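Local coordinates for dinitrogenase iron-molybdenum cofactor biosynthesis domain-containing protein (Pyrococcus horikoshii, PDB 2YX6), which binds ADP and belongs to the dinitrogenase iron-molybdenum cofactor biosynthesis family, its cellular role being unestablished, at residues 1-6 with 66-71; 27-32 with 41-46. One frame throughout, in Å; residues are numbered along the deposited sequence.

In the fold
Both contacts build the same mixed sheet, and their centres lie 9 Å apart. Contact 1 pairs 1-6 with 66-71 in parallel at the middle of the chain, where eight of the nine touching residues are buried; contact 2 pairs 27-32 with 41-46 as an antiparallel hairpin reaching the outermost strand 36-44, and is only partly buried. Strands 2-7 and 26-33 are neighbours, joined by backbone bonds such as that from V30 N to V3 O, and the F27 ring packs against P6. Aliphatic side chains on two faces mark contact 1, whereas contact 2 sets phenylalanine ring edges against valine methyls, with the partly exposed E41 beside them.

Contact 1. Residues 1-6 with 66-71; sequences MRVAIP and IVLTYG
The central strand of the mixed sheet, 2-7, pairs in parallel here with 66-68, with V3 bridged to I66 and A4 to V67. A4 grips its neighbour through both backbone polar atoms: A4 N donates to I66 O at 2.9 Å in a nearly straight bond (176° at the hydrogen), and A4 O receives L68 N at 3.0 Å. A weak third bond, I66 N to R2 O, extends the ladder toward the chain start.

Side chains alternate between two faces. On the face of V3 and I66, V3 CG1 is anti to the backbone N (chi1 -179°) and meets L68 CG at 3.6 Å, the two side chains passing at a slant. I5 runs side by side with L68, its CG1 against L68 CB at 3.9 Å, and L68 CD1 touches both V3 CG1 and I5 CG1. On the other face A4 CB rests on V67 CG2.

Past the last bridge P6 lacks an N-H to continue the ladder, and its CD instead sits 3.0 Å from L68 O, a buried oxygen without a hydrogen-bond partner in the model. The ring also crosses T69 at about a right angle, with P6 CG 4.1 Å from T69 CG2. An alanine here would probably leave T69 CG2 without the CG and CD that pack on it and free the backbone at this point from the ring's restraint.

T69 also touches V87, a residue of the ADP site, which is not occupied in this chain, so the strand end lies near the nucleotide site. Helix 95-103 covers one face through I95 on I5 and V98 and F102 on L68; strand 26-33 flanks 2-7, and strand 86-88 flanks 66-68.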
ATOM      1  N   MET A   1     -11.337  -4.168  -0.097  1.00 29.30           N
ATOM      2  CA  MET A   1     -10.917  -3.159   0.858  1.00 27.81           C
ATOM      3  C   MET A   1     -11.254  -1.828   0.220  1.00 25.63           C
ATOM      4  O   MET A   1     -11.790  -1.792  -0.885  1.00 25.30           O
ATOM      5  CB  MET A   1      -9.425  -3.334   1.094  1.00 29.74           C
ATOM      6  CG  MET A   1      -8.510  -2.683   0.070  1.00 35.16           C
ATOM      7  SD  MET A   1      -8.878  -3.288  -1.561  1.00 48.96           S
ATOM      8  CE  MET A   1      -7.545  -4.491  -1.783  1.00 48.58           C
ATOM      9  N   ARG A   2     -10.875  -0.740   0.859  1.00 22.51           N
ATOM     10  CA  ARG A   2     -11.240   0.552   0.328  1.00 20.86           C
ATOM     11  C   ARG A   2     -10.016   1.315  -0.186  1.00 18.87           C
ATOM     12  O   ARG A   2      -8.974   1.424   0.449  1.00 18.98           O
ATOM     13  CB  ARG A   2     -12.153   1.308   1.333  1.00 19.56           C
ATOM     14  CG  ARG A   2     -12.356   2.760   1.008  1.00 19.23           C
ATOM     15  CD  ARG A   2     -13.376   3.367   1.976  1.00 22.33           C
ATOM     16  NE  ARG A   2     -14.436   2.406   2.321  1.00 25.86           N
ATOM     17  CZ  ARG A   2     -15.437   2.646   3.170  1.00 26.08           C
ATOM     18  NH1 ARG A   2     -16.375   1.701   3.459  1.00 24.09           N
ATOM     19  NH2 ARG A   2     -15.511   3.821   3.721  1.00 20.64           N
ATOM     20  N   VAL A   3     -10.126   1.758  -1.421  1.00 19.54           N
ATOM     21  CA  VAL A   3      -9.042   2.443  -2.102  1.00 18.39           C
ATOM     22  C   VAL A   3      -9.469   3.865  -2.403  1.00 17.99           C
ATOM     23  O   VAL A   3     -10.575   4.094  -2.904  1.00 18.70           O
ATOM     24  CB  VAL A   3      -8.666   1.689  -3.370  1.00 18.69           C
ATOM     25  CG1 VAL A   3      -7.483   2.396  -4.114  1.00 18.20           C
ATOM     26  CG2 VAL A   3      -8.362   0.210  -2.991  1.00 18.08           C
ATOM     27  N   ALA A   4      -8.571   4.798  -2.083  1.00 15.78           N
ATOM     28  CA  ALA A   4      -8.727   6.245  -2.262  1.00 15.22           C
ATOM     29  C   ALA A   4      -7.881   6.738  -3.465  1.00 15.18           C
ATOM     30  O   ALA A   4      -6.744   6.365  -3.584  1.00 16.28           O
ATOM     31  CB  ALA A   4      -8.219   6.944  -0.999  1.00 14.44           C
ATOM     32  N   ILE A   5      -8.437   7.617  -4.282  1.00 15.43           N
ATOM     33  CA  ILE A   5      -7.787   8.099  -5.480  1.00 16.07           C
ATOM     34  C   ILE A   5      -8.076   9.594  -5.658  1.00 15.63           C
ATOM     35  O   ILE A   5      -9.215   9.983  -5.718  1.00 14.10           O
ATOM     36  CB  ILE A   5      -8.222   7.330  -6.759  1.00 16.56           C
ATOM     37  CG1 ILE A   5      -7.922   5.830  -6.650  1.00 15.59           C
ATOM     38  CG2 ILE A   5      -7.519   7.941  -8.006  1.00 15.77           C
ATOM     39  CD1 ILE A   5      -9.042   5.112  -6.443  1.00 25.99           C
ATOM     40  N   PRO A   6      -7.013  10.428  -5.787  1.00 15.56           N
ATOM     41  CA  PRO A   6      -7.238  11.875  -5.995  1.00 15.25           C
ATOM     42  C   PRO A   6      -7.743  12.109  -7.418  1.00 17.47           C
ATOM     43  O   PRO A   6      -7.182  11.516  -8.369  1.00 16.48           O
ATOM     44  CB  PRO A   6      -5.844  12.500  -5.797  1.00 16.04           C
ATOM     45  CG  PRO A   6      -4.848  11.418  -6.250  1.00 13.32           C
ATOM     46  CD  PRO A   6      -5.581  10.059  -5.842  1.00 15.32           C
ATOM     47  N   ILE A  66      -5.668   2.004   1.229  1.00 16.42           N
ATOM     48  CA  ILE A  66      -4.710   2.175   0.134  1.00 16.70           C
ATOM     49  C   ILE A  66      -5.016   3.459  -0.633  1.00 16.11           C
ATOM     50  O   ILE A  66      -6.140   3.805  -0.849  1.00 16.78           O
ATOM     51  CB  ILE A  66      -4.737   0.971  -0.855  1.00 15.81           C
ATOM     52  CG1 ILE A  66      -4.370  -0.301  -0.102  1.00 16.96           C
ATOM     53  CG2 ILE A  66      -3.775   1.232  -2.057  1.00 14.78           C
ATOM     54  CD1 ILE A  66      -4.056  -1.485  -0.997  1.00 20.93           C
ATOM     55  N   VAL A  67      -3.977   4.169  -1.029  1.00 17.31           N
ATOM     56  CA  VAL A  67      -4.115   5.382  -1.841  1.00 14.80           C
ATOM     57  C   VAL A  67      -3.342   5.175  -3.141  1.00 15.29           C
ATOM     58  O   VAL A  67      -2.144   4.810  -3.101  1.00 15.79           O
ATOM     59  CB  VAL A  67      -3.536   6.586  -1.074  1.00 16.68           C
ATOM     60  CG1 VAL A  67      -3.500   7.824  -1.959  1.00 17.76           C
ATOM     61  CG2 VAL A  67      -4.305   6.807   0.225  1.00 14.83           C
ATOM     62  N   LEU A  68      -4.003   5.413  -4.270  1.00 13.89           N
ATOM     63  CA  LEU A  68      -3.339   5.388  -5.549  1.00 14.69           C
ATOM     64  C   LEU A  68      -3.131   6.790  -6.027  1.00 16.29           C
ATOM     65  O   LEU A  68      -4.100   7.480  -6.248  1.00 16.00           O
ATOM     66  CB  LEU A  68      -4.181   4.656  -6.615  1.00 13.69           C
ATOM     67  CG  LEU A  68      -4.597   3.221  -6.165  1.00 12.85           C
ATOM     68  CD1 LEU A  68      -5.464   2.598  -7.236  1.00 12.19           C
ATOM     69  CD2 LEU A  68      -3.324   2.322  -5.871  1.00 14.05           C
ATOM     70  N   THR A  69      -1.876   7.188  -6.250  1.00 17.61           N
ATOM     71  CA  THR A  69      -1.633   8.542  -6.738  1.00 18.65           C
ATOM     72  C   THR A  69      -0.627   8.563  -7.876  1.00 18.57           C
ATOM     73  O   THR A  69       0.055   7.573  -8.131  1.00 20.16           O
ATOM     74  CB  THR A  69      -1.009   9.432  -5.640  1.00 19.79           C
ATOM     75  OG1 THR A  69       0.285   8.921  -5.378  1.00 20.97           O
ATOM     76  CG2 THR A  69      -1.803   9.462  -4.359  1.00 21.09           C
ATOM     77  N   TYR A  70      -0.567   9.712  -8.560  1.00 18.69           N
ATOM     78  CA  TYR A  70       0.484  10.006  -9.516  1.00 19.17           C
ATOM     79  C   TYR A  70       1.671  10.533  -8.696  1.00 18.53           C
ATOM     80  O   TYR A  70       2.521   9.773  -8.242  1.00 17.29           O
ATOM     81  CB  TYR A  70      -0.004  11.023 -10.560  1.00 18.58           C
ATOM     82  CG  TYR A  70       1.060  11.254 -11.640  1.00 21.09           C
ATOM     83  CD1 TYR A  70       1.724  12.466 -11.750  1.00 20.47           C
ATOM     84  CD2 TYR A  70       1.422  10.226 -12.509  1.00 17.91           C
ATOM     85  CE1 TYR A  70       2.756  12.655 -12.711  1.00 21.76           C
ATOM     86  CE2 TYR A  70       2.411  10.403 -13.486  1.00 22.38           C
ATOM     87  CZ  TYR A  70       3.074  11.652 -13.598  1.00 23.70           C
ATOM     88  OH  TYR A  70       4.081  11.837 -14.584  1.00 22.33           O
ATOM     89  N   GLY A  71       1.650  11.829  -8.427  1.00 17.21           N
ATOM     90  CA  GLY A  71       2.671  12.473  -7.614  1.00 18.57           C
ATOM     91  C   GLY A  71       2.169  12.793  -6.202  1.00 19.16           C
ATOM     92  O   GLY A  71       1.009  13.127  -5.979  1.00 18.99           O
TER

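Contact 2. Residues 27-32 with 41-46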
ATOM      1  N   PHE A  27     -11.832  13.412  -4.324  1.00 22.10           N
ATOM      2  CA  PHE A  27     -11.262  12.105  -4.082  1.00 20.10           C
ATOM      3  C   PHE A  27     -12.334  11.112  -4.410  1.00 18.99           C
ATOM      4  O   PHE A  27     -13.514  11.344  -4.144  1.00 18.34           O
ATOM      5  CB  PHE A  27     -10.826  11.926  -2.635  1.00 21.22           C
ATOM      6  CG  PHE A  27      -9.390  12.332  -2.390  1.00 21.53           C
ATOM      7  CD1 PHE A  27      -8.370  11.369  -2.390  1.00 25.14           C
ATOM      8  CD2 PHE A  27      -9.042  13.669  -2.268  1.00 23.78           C
ATOM      9  CE1 PHE A  27      -7.044  11.747  -2.212  1.00 18.52           C
ATOM     10  CE2 PHE A  27      -7.690  14.055  -2.104  1.00 24.14           C
ATOM     11  CZ  PHE A  27      -6.731  13.114  -2.053  1.00 20.80           C
ATOM     12  N   VAL A  28     -11.909   9.978  -4.930  1.00 18.13           N
ATOM     13  CA  VAL A  28     -12.794   8.828  -5.170  1.00 15.01           C
ATOM     14  C   VAL A  28     -12.398   7.653  -4.273  1.00 16.33           C
ATOM     15  O   VAL A  28     -11.255   7.270  -4.220  1.00 16.24           O
ATOM     16  CB  VAL A  28     -12.672   8.393  -6.669  1.00 15.35           C
ATOM     17  CG1 VAL A  28     -13.516   7.165  -6.987  1.00 12.87           C
ATOM     18  CG2 VAL A  28     -12.982   9.538  -7.589  1.00 13.29           C
ATOM     19  N   PHE A  29     -13.365   7.084  -3.567  1.00 16.55           N
ATOM     20  CA  PHE A  29     -13.184   5.981  -2.621  1.00 16.77           C
ATOM     21  C   PHE A  29     -13.874   4.797  -3.260  1.00 17.10           C
ATOM     22  O   PHE A  29     -15.064   4.862  -3.609  1.00 18.40           O
ATOM     23  CB  PHE A  29     -13.814   6.322  -1.247  1.00 16.60           C
ATOM     24  CG  PHE A  29     -13.133   7.426  -0.558  1.00 15.14           C
ATOM     25  CD1 PHE A  29     -12.001   7.169   0.207  1.00 15.79           C
ATOM     26  CD2 PHE A  29     -13.523   8.735  -0.756  1.00 16.97           C
ATOM     27  CE1 PHE A  29     -11.311   8.212   0.849  1.00 17.25           C
ATOM     28  CE2 PHE A  29     -12.826   9.798  -0.115  1.00 13.37           C
ATOM     29  CZ  PHE A  29     -11.739   9.504   0.713  1.00 18.35           C
ATOM     30  N   VAL A  30     -13.128   3.731  -3.444  1.00 18.41           N
ATOM     31  CA  VAL A  30     -13.683   2.585  -4.155  1.00 20.02           C
ATOM     32  C   VAL A  30     -13.600   1.365  -3.273  1.00 21.71           C
ATOM     33  O   VAL A  30     -12.463   0.966  -2.850  1.00 22.46           O
ATOM     34  CB  VAL A  30     -12.862   2.246  -5.441  1.00 20.30           C
ATOM     35  CG1 VAL A  30     -13.539   1.005  -6.126  1.00 19.98           C
ATOM     36  CG2 VAL A  30     -12.818   3.466  -6.403  1.00 18.95           C
ATOM     37  N   ASP A  31     -14.755   0.748  -3.008  1.00 22.71           N
ATOM     38  CA  ASP A  31     -14.790  -0.481  -2.265  1.00 24.41           C
ATOM     39  C   ASP A  31     -14.668  -1.692  -3.146  1.00 25.26           C
ATOM     40  O   ASP A  31     -15.528  -1.938  -4.008  1.00 24.78           O
ATOM     41  CB  ASP A  31     -16.081  -0.615  -1.481  1.00 25.46           C
ATOM     42  CG  ASP A  31     -16.093   0.278  -0.302  1.00 29.57           C
ATOM     43  OD1 ASP A  31     -15.938   1.496  -0.493  1.00 32.62           O
ATOM     44  OD2 ASP A  31     -16.274  -0.249   0.808  1.00 36.21           O
ATOM     45  N   ILE A  32     -13.611  -2.457  -2.912  1.00 24.70           N
ATOM     46  CA  ILE A  32     -13.309  -3.595  -3.786  1.00 26.47           C
ATOM     47  C   ILE A  32     -13.468  -4.884  -2.958  1.00 29.19           C
ATOM     48  O   ILE A  32     -12.978  -4.994  -1.819  1.00 29.95           O
ATOM     49  CB  ILE A  32     -11.934  -3.416  -4.476  1.00 25.58           C
ATOM     50  CG1 ILE A  32     -12.053  -2.233  -5.434  1.00 24.98           C
ATOM     51  CG2 ILE A  32     -11.535  -4.693  -5.292  1.00 23.51           C
ATOM     52  CD1 ILE A  32     -10.734  -1.659  -6.004  1.00 24.62           C
ATOM     53  N   GLU A  41     -17.560   6.209  -4.199  1.00 22.88           N
ATOM     54  CA  GLU A  41     -17.972   7.352  -3.406  1.00 22.38           C
ATOM     55  C   GLU A  41     -17.115   8.490  -3.859  1.00 23.11           C
ATOM     56  O   GLU A  41     -15.892   8.382  -3.856  1.00 21.07           O
ATOM     57  CB  GLU A  41     -17.849   7.035  -1.904  1.00 22.84           C
ATOM     58  CG  GLU A  41     -17.826   8.256  -0.983  1.00 29.08           C
ATOM     59  CD  GLU A  41     -18.898   8.235   0.117  1.00 37.13           C
ATOM     60  OE1 GLU A  41     -19.139   9.330   0.708  1.00 40.77           O
ATOM     61  OE2 GLU A  41     -19.533   7.161   0.394  1.00 38.62           O
ATOM     62  N   VAL A  42     -17.769   9.584  -4.263  1.00 23.29           N
ATOM     63  CA  VAL A  42     -17.102  10.720  -4.852  1.00 24.60           C
ATOM     64  C   VAL A  42     -17.326  11.932  -3.945  1.00 24.38           C
ATOM     65  O   VAL A  42     -18.431  12.476  -3.904  1.00 23.55           O
ATOM     66  CB  VAL A  42     -17.704  11.029  -6.190  1.00 23.98           C
ATOM     67  CG1 VAL A  42     -16.972  12.144  -6.794  1.00 26.16           C
ATOM     68  CG2 VAL A  42     -17.649   9.771  -7.112  1.00 25.59           C
ATOM     69  N   VAL A  43     -16.325  12.302  -3.157  1.00 24.84           N
ATOM     70  CA  VAL A  43     -16.518  13.463  -2.228  1.00 23.42           C
ATOM     71  C   VAL A  43     -15.515  14.571  -2.504  1.00 23.90           C
ATOM     72  O   VAL A  43     -14.548  14.372  -3.256  1.00 22.79           O
ATOM     73  CB  VAL A  43     -16.512  13.035  -0.765  1.00 23.52           C
ATOM     74  CG1 VAL A  43     -17.688  12.039  -0.470  1.00 23.88           C
ATOM     75  CG2 VAL A  43     -15.232  12.382  -0.469  1.00 26.88           C
ATOM     76  N   GLU A  44     -15.741  15.755  -1.939  1.00 23.03           N
ATOM     77  CA  GLU A  44     -14.771  16.814  -2.124  1.00 27.63           C
ATOM     78  C   GLU A  44     -13.927  17.044  -0.902  1.00 29.20           C
ATOM     79  O   GLU A  44     -14.253  16.590   0.203  1.00 29.57           O
ATOM     80  CB  GLU A  44     -15.382  18.095  -2.727  1.00 27.82           C
ATOM     81  CG  GLU A  44     -16.706  18.499  -2.183  1.00 29.53           C
ATOM     82  CD  GLU A  44     -17.112  19.927  -2.660  1.00 32.13           C
ATOM     83  OE1 GLU A  44     -18.128  20.086  -3.413  1.00 32.06           O
ATOM     84  OE2 GLU A  44     -16.383  20.904  -2.306  1.00 34.29           O
ATOM     85  N   VAL A  45     -12.775  17.653  -1.103  1.00 34.14           N
ATOM     86  CA  VAL A  45     -11.876  17.917   0.022  1.00 38.27           C
ATOM     87  C   VAL A  45     -12.275  19.255   0.652  1.00 41.52           C
ATOM     88  O   VAL A  45     -12.573  20.229  -0.071  1.00 42.08           O
ATOM     89  CB  VAL A  45     -10.359  17.968  -0.397  1.00 39.29           C
ATOM     90  CG1 VAL A  45      -9.484  17.813   0.825  1.00 38.15           C
ATOM     91  CG2 VAL A  45     -10.009  16.831  -1.363  1.00 39.08           C
ATOM     92  N   PRO A  46     -12.314  19.302   1.993  1.00 44.03           N
ATOM     93  CA  PRO A  46     -12.422  20.540   2.802  1.00 46.63           C
ATOM     94  C   PRO A  46     -11.372  21.661   2.523  1.00 47.71           C
ATOM     95  O   PRO A  46     -10.224  21.360   2.171  1.00 48.18           O
ATOM     96  CB  PRO A  46     -12.307  20.019   4.238  1.00 46.51           C
ATOM     97  CG  PRO A  46     -12.815  18.575   4.139  1.00 45.15           C
ATOM     98  CD  PRO A  46     -12.314  18.085   2.826  1.00 44.58           C
TER
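F27 and F29 form antiparallel hydrogen-bonded pairs with V43 and E41, flanking the non-hydrogen-bonded pair V28 with V42, and the strand axes run at 154° with a closest approach of 4.8 Å. Each hydrogen-bonded pair is closed by two backbone bonds. F29 N reaches E41 O at 2.9 Å and 170° at the hydrogen, and E41 N returns to F29 O; F27 N and V43 O lie 3.1 Å apart, with V43 N bonded to F27 O.

The rings receive valine methyls at their edges, near the ring planes. V43 CG2 lies between the backbone N and the carbonyl carbon (chi1 -62° places CG1 anti to that carbon), and it meets F29 CE2 at 3.5 Å, the two side chains crossing at about a right angle. V45 CG2 approaches F27 CD2 at 3.4 Å, the side chains passing obliquely. E41 CB lies 4.1 Å from F29 CB, but the bent chain then leads its carboxylate away from strand 27-32.

F29 also stacks on H62, and the side chains of F27 and F29 touch I59 of helix 54-61. These two segments are therefore joined by four backbone bonds and by apolar ring-edge packing, with no charged pair across them: apolar on both faces, F27 and F29 toward helix 54-61 and V28 toward helix 95-103, with the E41 carboxylate leading away.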